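Local coordinates for protein Polyphosphate:AMP phosphotransferase (Pseudomonas aeruginosa PAO1, PDB 3CZP) that uses inorganic polyphosphate as phosphate donor to convert AMP to ADP, and less efficiently GMP to GDP, with magnesium as cofactor, at residues S12-K15 and D16-E19. Residues are numbered along the deposited sequence; the frame is centred on the assembly and turned at random.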
loop_
_atom_site.group_PDB
_atom_site.type_symbol
_atom_site.label_atom_id
_atom_site.label_comp_id
_atom_site.label_asym_id
_atom_site.label_seq_id
_atom_site.Cartn_x
_atom_site.Cartn_y
_atom_site.Cartn_z
ATOM N N SER A 12 8.639 39.359 17.082
ATOM C CA SER A 12 9.023 38.822 18.404
ATOM C C SER A 12 7.761 38.603 19.211
ATOM O O SER A 12 6.832 39.411 19.121
ATOM C CB SER A 12 9.731 39.902 19.249
ATOM O OG SER A 12 11.124 39.903 19.079
ATOM N N ILE A 13 7.764 37.604 20.098
ATOM C CA ILE A 13 6.738 37.504 21.134
ATOM C C ILE A 13 7.458 37.189 22.434
ATOM O O ILE A 13 8.319 36.311 22.489
ATOM C CB ILE A 13 5.670 36.441 20.824
ATOM C CG1 ILE A 13 4.873 36.848 19.584
ATOM C CG2 ILE A 13 4.720 36.229 22.012
ATOM C CD1 ILE A 13 3.880 35.788 19.133
ATOM N N ASP A 14 7.105 37.933 23.476
ATOM C CA ASP A 14 7.743 37.796 24.792
ATOM C C ASP A 14 7.363 36.482 25.452
ATOM O O ASP A 14 6.306 35.928 25.194
ATOM C CB ASP A 14 7.424 39.004 25.708
ATOM C CG ASP A 14 6.068 38.913 26.332
ATOM O OD1 ASP A 14 5.107 39.521 25.803
ATOM O OD2 ASP A 14 5.945 38.187 27.329
ATOM N N LYS A 15 8.249 35.998 26.313
ATOM C CA LYS A 15 8.067 34.706 26.979
ATOM C C LYS A 15 6.711 34.529 27.708
ATOM O O LYS A 15 6.091 33.506 27.611
ATOM C CB LYS A 15 9.241 34.443 27.921
ATOM C CG LYS A 15 9.113 33.150 28.693
ATOM C CD LYS A 15 10.275 32.940 29.701
ATOM C CE LYS A 15 9.798 32.160 30.981
ATOM N NZ LYS A 15 9.189 33.038 32.104
ATOM N N ASP A 16 6.265 35.529 28.447
ATOM C CA ASP A 16 5.067 35.404 29.255
ATOM C C ASP A 16 3.776 35.425 28.406
ATOM O O ASP A 16 2.860 34.665 28.662
ATOM C CB ASP A 16 5.097 36.462 30.319
ATOM C CG ASP A 16 6.323 36.315 31.220
ATOM O OD1 ASP A 16 6.309 35.403 32.079
ATOM O OD2 ASP A 16 7.304 37.065 31.034
ATOM N N THR A 17 3.709 36.289 27.405
ATOM C CA THR A 17 2.575 36.342 26.480
ATOM C C THR A 17 2.484 34.992 25.716
ATOM O O THR A 17 1.395 34.467 25.510
ATOM C CB THR A 17 2.788 37.527 25.443
ATOM O OG1 THR A 17 2.761 38.775 26.105
ATOM C CG2 THR A 17 1.751 37.553 24.306
ATOM N N TYR A 18 3.635 34.473 25.282
ATOM C CA TYR A 18 3.755 33.208 24.579
ATOM C C TYR A 18 3.238 32.029 25.429
ATOM O O TYR A 18 2.428 31.239 24.957
ATOM C CB TYR A 18 5.233 32.944 24.240
ATOM C CG TYR A 18 5.569 31.570 23.651
ATOM C CD1 TYR A 18 5.284 31.258 22.306
ATOM C CD2 TYR A 18 6.185 30.607 24.428
ATOM C CE1 TYR A 18 5.634 29.999 21.752
ATOM C CE2 TYR A 18 6.514 29.335 23.917
ATOM C CZ TYR A 18 6.272 29.056 22.580
ATOM O OH TYR A 18 6.589 27.820 22.087
ATOM N N GLU A 19 3.752 31.904 26.644
ATOM C CA GLU A 19 3.413 30.771 27.463
ATOM C C GLU A 19 1.922 30.749 27.763
ATOM O O GLU A 19 1.313 29.673 27.730
ATOM C CB GLU A 19 4.221 30.783 28.746
ATOM C CG GLU A 19 5.688 30.460 28.504
ATOM C CD GLU A 19 6.519 30.495 29.774
ATOM O OE1 GLU A 19 6.017 30.943 30.858
ATOM O OE2 GLU A 19 7.699 30.078 29.675
HETATM O O HOH W 1 9.047 35.766 32.493
#
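The N-cap of helix 15-39 is built by Asp-14, whose carboxylate reaches forward to Thr-17. Its CG stands between the backbone N and the carbonyl carbon (chi1 80°), which brings the carboxylate over Thr-17, where OD2 meets the backbone N and OD1 meets OG1. Asp-14 OD2 accepts from Thr-17 N at 2.9 Å, a nearly straight bond (171° at the hydrogen). The donor arrives from above the carboxylate plane, 39° out of it. On the same residue pair, Thr-17 OG1 donates to Asp-14 OD1 at 2.5 Å, so short that the exact length is doubtful; the bond from Thr-17 N carries the cap. A negative group here would be expected to interact favourably with the helix dipole. The main chain enters the alpha-helical pattern at once: Tyr-18 N bonds to Asp-14 O at 3.0 Å, and Glu-19 N to Lys-15 O.

Ile-13, just before the cap, lays its CG2 methyl against the first turn, 4.0 Å from Tyr-18 CB and near Thr-17 CG2. The same isoleucine touches Tyr-220 and Leu-223, while Tyr-18 reaches Leu-62 and Trp-66, setting the turn against helices 218-238 and 56-66.

On the polar side, Lys-15 extends along the turn, then bends at its last two torsions. This carries Lys-15 NZ to a long salt bridge with Asp-16 OD1, 3.7 Å away, and one water accepts from NZ while donating to Asp-16 OD2. Glu-19 crosses the lysine chain at a slant, its OE2 3.2 Å from Lys-15 CE, an i to i+4 pairing whose charged atoms stay just beyond salt-bridge distance. Side-chain capping of the N3 amide by the N-cap aspartate is the classic way to begin an alpha-helix, here the opening helix of the first PPK2 domain.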